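Local structure of NADP-dependent glyceraldehyde-3-phosphate dehydrogenase (Bacillus halodurans, 3PRL) at residues A54-W65 with L177-F185; A340-D348 with R381-V391. The protein probably oxidises glyceraldehyde 3-phosphate to 3-phosphoglycerate without phosphorylation, using NADP as the electron acceptor, as an aldehyde dehydrogenase. All blocks are in the same frame, centred on the assembly; numbering follows the deposited sequence.

Contact 1 and contact 2 lie on opposite sides of the chain's centre, their centres about 41 Å apart, and hold no element in common. Contact 1 is almost wholly buried and sets helix 48-65 against strand 182-186 and the turn leading into it; two direct hydrogen bonds from side chains to main-chain carbonyls join it. Contact 2 is only partly buried and lays helix 337-352 on the loop that runs into strand 391-397. Its inner part is aliphatic, whereas its outer part is an ion pair within the loop and an aromatic ring, and two waters bridge helix and loop. Each contact packs a helix beside a separate mixed sheet of the same aldehyde dehydrogenase chain.

Contact 1 of 2, residues A54-W65 with L177-F185; sequences AIQGAKDAQKIW and LVTGNTVVF
The indole of Trp65 meets residues 177-185 along its pyrrole edge: Leu177 O lies there near the ring plane, while Asn181 O approaches CD1 obliquely at 3.4 Å. On the same chain, Arg73 and Leu76 of helix 70-86 also touch the Trp65 side chain. NE1 donates to Leu177 O at 2.6 Å, with an N-H...O angle of 152° and the donor tilted modestly from the carbonyl plane. With CG anti to the backbone N (chi1 -179°), the indole extends from the end of its helix to the end of helix 167-178. Leu177 O also accepts from Gly180 N, part of the Schellman motif that ends that helix; the positive phi of Gly180 suits a residue without a side chain. A phenylalanine in place of Trp65 would probably leave Leu177 O without its indole donor and the turn less firmly tied to the helix.

Further along, Thr182 OG1 gives its proton to Ala58 O at 2.7 Å. It comes from above the carbonyl plane, whereas Gln62 N reaches the same oxygen from the opposite face, so this buried carbonyl serves both the helix and the strand. Thr182 CG2 rests 3.4 Å from Gln62 CA, and the small Ala58 lets the strand come near. The chain of Gln62, bent at chi2, brings NE2 to 3.3 Å from Asn181 CA. Val184 CG2 then meets Ile55 CG1 at 4.0 Å, the two branched side chains crossing at about a right angle.

The axes of 54-65 and 182-185 run nearly antiparallel, at 161°, and come within 7.9 Å. Strand 182-186 pairs in parallel with strands 144-159 and 212-214 and carries the NADP-binding Lys186 just beyond Val184: a helix packed on the parallel strands of the Rossmann-like cofactor domain of aldehyde dehydrogenases.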
# COMPACT_ATOMS: atom_id res chain seq x y z
N ALA D 54 26.20 27.54 -8.09
CA ALA D 54 25.23 26.97 -7.17
C ALA D 54 24.75 25.60 -7.64
O ALA D 54 24.64 24.68 -6.84
CB ALA D 54 24.06 27.91 -7.00
N ILE D 55 24.47 25.48 -8.93
CA ILE D 55 24.01 24.20 -9.49
C ILE D 55 25.06 23.09 -9.38
O ILE D 55 24.71 21.92 -9.18
CB ILE D 55 23.49 24.35 -10.95
CG1 ILE D 55 22.18 25.14 -10.94
CG2 ILE D 55 23.26 22.98 -11.60
CD1 ILE D 55 21.59 25.40 -12.31
N GLN D 56 26.34 23.45 -9.50
CA GLN D 56 27.41 22.47 -9.40
C GLN D 56 27.64 22.02 -7.97
O GLN D 56 27.86 20.83 -7.72
CB GLN D 56 28.72 22.96 -10.02
CG GLN D 56 28.97 22.47 -11.44
CD GLN D 56 28.52 21.03 -11.65
OE1 GLN D 56 27.44 20.78 -12.19
NE2 GLN D 56 29.36 20.07 -11.22
N GLY D 57 27.60 22.98 -7.05
CA GLY D 57 27.77 22.68 -5.63
C GLY D 57 26.71 21.70 -5.16
O GLY D 57 26.99 20.81 -4.35
N ALA D 58 25.50 21.87 -5.66
CA ALA D 58 24.38 21.02 -5.29
C ALA D 58 24.54 19.60 -5.82
O ALA D 58 24.21 18.65 -5.13
CB ALA D 58 23.07 21.64 -5.76
N LYS D 59 25.07 19.47 -7.04
CA LYS D 59 25.35 18.18 -7.67
C LYS D 59 26.47 17.39 -6.97
O LYS D 59 26.43 16.17 -6.91
CB LYS D 59 25.74 18.42 -9.13
CG LYS D 59 25.17 17.46 -10.16
CD LYS D 59 25.45 18.05 -11.56
CE LYS D 59 25.86 16.99 -12.58
NZ LYS D 59 26.93 17.50 -13.48
N ASP D 60 27.49 18.09 -6.47
CA ASP D 60 28.58 17.40 -5.79
C ASP D 60 28.16 16.97 -4.40
O ASP D 60 28.50 15.87 -3.96
CB ASP D 60 29.83 18.27 -5.72
CG ASP D 60 30.44 18.52 -7.10
OD1 ASP D 60 30.08 17.82 -8.07
OD2 ASP D 60 31.28 19.43 -7.20
N ALA D 61 27.41 17.82 -3.71
CA ALA D 61 26.89 17.47 -2.38
C ALA D 61 25.77 16.43 -2.44
O ALA D 61 25.56 15.69 -1.49
CB ALA D 61 26.44 18.72 -1.66
N GLN D 62 25.04 16.39 -3.56
CA GLN D 62 24.03 15.34 -3.83
C GLN D 62 24.57 13.92 -3.62
O GLN D 62 23.87 13.05 -3.10
CB GLN D 62 23.47 15.50 -5.26
CG GLN D 62 22.99 14.22 -5.99
CD GLN D 62 21.59 13.78 -5.60
OE1 GLN D 62 21.23 12.61 -5.73
NE2 GLN D 62 20.80 14.72 -5.10
N LYS D 63 25.83 13.70 -4.00
CA LYS D 63 26.41 12.35 -3.93
C LYS D 63 26.84 11.98 -2.49
O LYS D 63 26.92 10.79 -2.16
CB LYS D 63 27.57 12.21 -4.93
CG LYS D 63 27.29 12.86 -6.30
CD LYS D 63 28.28 12.44 -7.37
CE LYS D 63 28.37 13.48 -8.50
NZ LYS D 63 29.28 14.63 -8.15
N ILE D 64 27.09 12.98 -1.65
CA ILE D 64 27.39 12.73 -0.23
C ILE D 64 26.08 12.61 0.57
O ILE D 64 25.87 11.63 1.29
CB ILE D 64 28.37 13.82 0.35
CG1 ILE D 64 29.78 13.62 -0.22
CG2 ILE D 64 28.38 13.80 1.90
CD1 ILE D 64 30.56 14.91 -0.46
N TRP D 65 25.21 13.60 0.41
CA TRP D 65 23.91 13.62 1.08
C TRP D 65 23.04 12.37 0.85
O TRP D 65 22.51 11.79 1.81
CB TRP D 65 23.16 14.87 0.64
CG TRP D 65 21.83 15.05 1.26
CD1 TRP D 65 20.62 15.04 0.62
CD2 TRP D 65 21.56 15.27 2.64
NE1 TRP D 65 19.60 15.25 1.53
CE2 TRP D 65 20.15 15.40 2.78
CE3 TRP D 65 22.36 15.37 3.79
CZ2 TRP D 65 19.54 15.61 4.02
CZ3 TRP D 65 21.75 15.59 5.02
CH2 TRP D 65 20.36 15.71 5.13
N LEU D 177 14.93 17.29 0.09
CA LEU D 177 16.16 16.94 0.81
C LEU D 177 16.03 15.62 1.54
O LEU D 177 16.99 14.84 1.59
CB LEU D 177 16.53 18.01 1.84
CG LEU D 177 16.61 19.49 1.44
CD1 LEU D 177 16.86 20.30 2.70
CD2 LEU D 177 17.67 19.77 0.39
N VAL D 178 14.86 15.38 2.13
CA VAL D 178 14.70 14.17 2.92
C VAL D 178 14.71 12.90 2.07
O VAL D 178 15.01 11.81 2.58
CB VAL D 178 13.47 14.21 3.84
CG1 VAL D 178 12.19 13.95 3.06
CG2 VAL D 178 13.64 13.20 4.95
N THR D 179 14.40 13.04 0.78
CA THR D 179 14.44 11.87 -0.12
C THR D 179 15.78 11.79 -0.82
O THR D 179 15.99 10.91 -1.67
CB THR D 179 13.31 11.86 -1.17
OG1 THR D 179 13.48 12.96 -2.07
CG2 THR D 179 11.93 11.92 -0.51
N GLY D 180 16.68 12.71 -0.48
CA GLY D 180 18.06 12.58 -0.89
C GLY D 180 18.47 13.37 -2.10
O GLY D 180 19.54 13.15 -2.66
N ASN D 181 17.61 14.31 -2.51
CA ASN D 181 17.93 15.29 -3.57
C ASN D 181 18.66 16.46 -2.92
O ASN D 181 18.70 16.55 -1.71
CB ASN D 181 16.64 15.80 -4.23
CG ASN D 181 15.85 14.68 -4.90
OD1 ASN D 181 16.12 14.34 -6.05
ND2 ASN D 181 14.85 14.12 -4.19
N THR D 182 19.24 17.34 -3.73
CA THR D 182 19.69 18.65 -3.25
C THR D 182 18.82 19.75 -3.89
O THR D 182 18.04 19.48 -4.80
CB THR D 182 21.21 18.86 -3.46
OG1 THR D 182 21.55 18.72 -4.84
CG2 THR D 182 21.98 17.84 -2.64
N VAL D 183 18.94 20.97 -3.37
CA VAL D 183 18.05 22.05 -3.80
C VAL D 183 18.78 23.30 -4.26
O VAL D 183 19.69 23.82 -3.60
CB VAL D 183 16.98 22.39 -2.73
CG1 VAL D 183 16.17 23.59 -3.16
CG2 VAL D 183 16.03 21.22 -2.49
N VAL D 184 18.36 23.77 -5.43
CA VAL D 184 18.57 25.16 -5.80
C VAL D 184 17.26 25.89 -5.54
O VAL D 184 16.23 25.57 -6.14
CB VAL D 184 19.04 25.29 -7.26
CG1 VAL D 184 19.15 26.74 -7.66
CG2 VAL D 184 20.38 24.63 -7.39
N PHE D 185 17.29 26.81 -4.57
CA PHE D 185 16.12 27.56 -4.11
C PHE D 185 16.08 28.99 -4.68
O PHE D 185 16.98 29.80 -4.41
CB PHE D 185 16.09 27.62 -2.58
CG PHE D 185 14.92 28.44 -2.00
CD1 PHE D 185 13.64 28.37 -2.57
CD2 PHE D 185 15.11 29.24 -0.87
CE1 PHE D 185 12.58 29.10 -2.06
CE2 PHE D 185 14.03 29.97 -0.34
CZ PHE D 185 12.76 29.91 -0.93

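Contact 2 of 2, residues A340-D348 with R381-V391; sequences AAFIQGLID and RVAWEEPFGPV
Leu346 CD1 sits in the corner formed by two flat groups, 3.7 Å above the plane of the Phe342 ring and 3.3 Å above that of the Arg381 guanidinium, offset toward the rim of each. Ring and guanidinium are turned 64° apart, and Phe342 CE1 meets the guanidinium at its edge. Arg381, its chain bent at chi3 (52°), grips Glu385 side-on: NE bonds OE2, and NH2 bonds OE1 at 2.8 Å. This pairing holds the guanidinium turned toward Leu346, and the long aliphatic stems of both residues suit charged ends that pair at the partly exposed side of the contact.

Helix 337-352 packs against this loop between strands 367-374 and 391-397, whose residues 385-390 spell EEPFGP, a motif familiar in the catalytic domain of aldehyde dehydrogenases. Water 2 joins Leu346 O to Val382 N, while water 1 accepts weakly from Arg381 NH2 and donates to Phe342 O.

Deeper in, the other branch of Leu346 sets CD2 against Pro387 CB at 3.6 Å, and Ile347 CG1 slides past Val391 CG2. Ile343 CD1 lies 3.8 Å from Gly389 CA, where any side chain would clash. Just before this glycine, Phe388 lies near the NADP-binding Phe162, and Glu386 forms a salt bridge with Lys297.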
# COMPACT_ATOMS: atom_id res chain seq x y z
N ALA D 340 -2.97 46.09 -8.08
CA ALA D 340 -4.12 46.94 -7.75
C ALA D 340 -4.73 47.60 -9.00
O ALA D 340 -5.96 47.58 -9.18
CB ALA D 340 -3.73 47.99 -6.71
N ALA D 341 -3.89 48.15 -9.87
CA ALA D 341 -4.39 48.69 -11.15
C ALA D 341 -5.21 47.63 -11.90
O ALA D 341 -6.35 47.91 -12.32
CB ALA D 341 -3.24 49.19 -12.01
N PHE D 342 -4.64 46.43 -12.05
CA PHE D 342 -5.27 45.30 -12.76
C PHE D 342 -6.60 44.89 -12.12
O PHE D 342 -7.57 44.67 -12.83
CB PHE D 342 -4.32 44.09 -12.87
CG PHE D 342 -4.97 42.82 -13.41
CD1 PHE D 342 -5.12 42.62 -14.78
CD2 PHE D 342 -5.44 41.83 -12.54
CE1 PHE D 342 -5.74 41.48 -15.29
CE2 PHE D 342 -6.05 40.67 -13.03
CZ PHE D 342 -6.20 40.49 -14.41
N ILE D 343 -6.64 44.82 -10.79
CA ILE D 343 -7.89 44.54 -10.04
C ILE D 343 -8.96 45.61 -10.31
O ILE D 343 -10.10 45.29 -10.64
CB ILE D 343 -7.65 44.42 -8.51
CG1 ILE D 343 -6.66 43.29 -8.20
CG2 ILE D 343 -8.98 44.19 -7.77
CD1 ILE D 343 -5.78 43.58 -7.00
N GLN D 344 -8.57 46.87 -10.18
CA GLN D 344 -9.48 48.00 -10.45
C GLN D 344 -10.16 47.88 -11.81
O GLN D 344 -11.36 48.16 -11.93
CB GLN D 344 -8.72 49.33 -10.35
CG GLN D 344 -9.58 50.59 -10.53
CD GLN D 344 -10.72 50.69 -9.52
OE1 GLN D 344 -10.51 50.73 -8.31
NE2 GLN D 344 -11.95 50.74 -10.03
N GLY D 345 -9.39 47.48 -12.82
CA GLY D 345 -9.90 47.32 -14.19
C GLY D 345 -10.95 46.24 -14.34
O GLY D 345 -11.85 46.36 -15.19
N LEU D 346 -10.83 45.18 -13.55
CA LEU D 346 -11.83 44.11 -13.48
C LEU D 346 -13.16 44.61 -12.91
O LEU D 346 -14.22 44.26 -13.43
CB LEU D 346 -11.31 42.91 -12.67
CG LEU D 346 -10.64 41.73 -13.41
CD1 LEU D 346 -9.50 42.17 -14.31
CD2 LEU D 346 -10.14 40.66 -12.45
N ILE D 347 -13.08 45.41 -11.84
CA ILE D 347 -14.26 46.04 -11.24
C ILE D 347 -14.95 46.97 -12.25
O ILE D 347 -16.12 46.77 -12.57
CB ILE D 347 -13.91 46.79 -9.92
CG1 ILE D 347 -13.51 45.79 -8.84
CG2 ILE D 347 -15.10 47.66 -9.45
CD1 ILE D 347 -12.72 46.38 -7.68
N ASP D 348 -14.20 47.96 -12.75
CA ASP D 348 -14.64 48.87 -13.82
C ASP D 348 -15.46 48.14 -14.90
O ASP D 348 -16.67 48.37 -15.03
CB ASP D 348 -13.44 49.56 -14.48
CG ASP D 348 -12.78 50.62 -13.61
OD1 ASP D 348 -11.65 51.02 -13.96
OD2 ASP D 348 -13.37 51.07 -12.60
N ARG D 381 -15.11 40.37 -17.50
CA ARG D 381 -13.79 39.78 -17.30
C ARG D 381 -13.66 39.12 -15.93
O ARG D 381 -13.01 38.08 -15.81
CB ARG D 381 -12.69 40.84 -17.46
CG ARG D 381 -12.55 41.41 -18.87
CD ARG D 381 -11.53 42.54 -18.88
NE ARG D 381 -10.26 42.12 -18.28
CZ ARG D 381 -9.29 42.94 -17.92
NH1 ARG D 381 -9.41 44.25 -18.11
NH2 ARG D 381 -8.17 42.46 -17.38
N VAL D 382 -14.29 39.72 -14.92
CA VAL D 382 -14.16 39.32 -13.51
C VAL D 382 -14.83 37.98 -13.24
O VAL D 382 -14.65 37.40 -12.17
CB VAL D 382 -14.69 40.44 -12.53
CG1 VAL D 382 -16.24 40.46 -12.46
CG2 VAL D 382 -14.07 40.32 -11.13
N ALA D 383 -15.60 37.48 -14.20
CA ALA D 383 -16.25 36.18 -14.08
C ALA D 383 -15.27 35.05 -14.43
O ALA D 383 -15.56 33.87 -14.22
CB ALA D 383 -17.51 36.11 -14.97
N TRP D 384 -14.11 35.44 -14.96
CA TRP D 384 -13.20 34.50 -15.59
C TRP D 384 -11.77 34.70 -15.09
O TRP D 384 -11.14 33.75 -14.61
CB TRP D 384 -13.26 34.64 -17.13
CG TRP D 384 -14.63 34.43 -17.72
CD1 TRP D 384 -15.41 35.36 -18.38
CD2 TRP D 384 -15.40 33.22 -17.70
NE1 TRP D 384 -16.60 34.79 -18.77
CE2 TRP D 384 -16.62 33.48 -18.36
CE3 TRP D 384 -15.17 31.93 -17.18
CZ2 TRP D 384 -17.62 32.51 -18.52
CZ3 TRP D 384 -16.16 30.95 -17.35
CH2 TRP D 384 -17.37 31.25 -18.02
N GLU D 385 -11.29 35.94 -15.18
CA GLU D 385 -9.90 36.28 -14.85
C GLU D 385 -9.64 36.36 -13.34
O GLU D 385 -10.23 37.17 -12.62
CB GLU D 385 -9.48 37.60 -15.50
CG GLU D 385 -9.72 37.71 -17.02
CD GLU D 385 -9.17 38.99 -17.63
OE1 GLU D 385 -8.32 39.67 -17.01
OE2 GLU D 385 -9.59 39.32 -18.77
N GLU D 386 -8.70 35.53 -12.88
CA GLU D 386 -8.25 35.55 -11.50
C GLU D 386 -7.66 36.94 -11.19
O GLU D 386 -6.67 37.33 -11.78
CB GLU D 386 -7.22 34.44 -11.27
CG GLU D 386 -6.54 34.47 -9.91
CD GLU D 386 -5.44 33.42 -9.76
OE1 GLU D 386 -4.52 33.39 -10.60
OE2 GLU D 386 -5.50 32.64 -8.79
N PRO D 387 -8.28 37.67 -10.24
CA PRO D 387 -7.95 39.06 -9.92
C PRO D 387 -6.73 39.15 -9.04
O PRO D 387 -5.98 40.12 -9.12
CB PRO D 387 -9.19 39.53 -9.15
CG PRO D 387 -10.23 38.46 -9.36
CD PRO D 387 -9.43 37.21 -9.46
N PHE D 388 -6.52 38.12 -8.23
CA PHE D 388 -5.53 38.17 -7.15
C PHE D 388 -5.75 39.39 -6.24
O PHE D 388 -4.82 40.14 -5.93
CB PHE D 388 -4.11 38.03 -7.70
CG PHE D 388 -3.35 36.88 -7.10
CD1 PHE D 388 -3.83 35.57 -7.24
CD2 PHE D 388 -2.21 37.09 -6.33
CE1 PHE D 388 -3.17 34.50 -6.66
CE2 PHE D 388 -1.54 36.00 -5.73
CZ PHE D 388 -2.02 34.72 -5.89
N GLY D 389 -7.00 39.57 -5.82
CA GLY D 389 -7.43 40.77 -5.09
C GLY D 389 -8.81 40.67 -4.48
O GLY D 389 -9.58 39.77 -4.85
N PRO D 390 -9.14 41.58 -3.54
CA PRO D 390 -10.31 41.45 -2.67
C PRO D 390 -11.59 41.83 -3.40
O PRO D 390 -12.20 42.86 -3.10
CB PRO D 390 -10.01 42.43 -1.54
CG PRO D 390 -9.23 43.51 -2.19
CD PRO D 390 -8.47 42.88 -3.34
N VAL D 391 -11.98 40.98 -4.34
CA VAL D 391 -13.15 41.18 -5.17
C VAL D 391 -13.83 39.83 -5.33
O VAL D 391 -13.16 38.81 -5.48
CB VAL D 391 -12.80 41.83 -6.54
CG1 VAL D 391 -12.11 40.84 -7.50
CG2 VAL D 391 -14.04 42.43 -7.19
O HOH W 1 -7.49 44.61 -15.59
O HOH W 2 -15.60 42.37 -15.11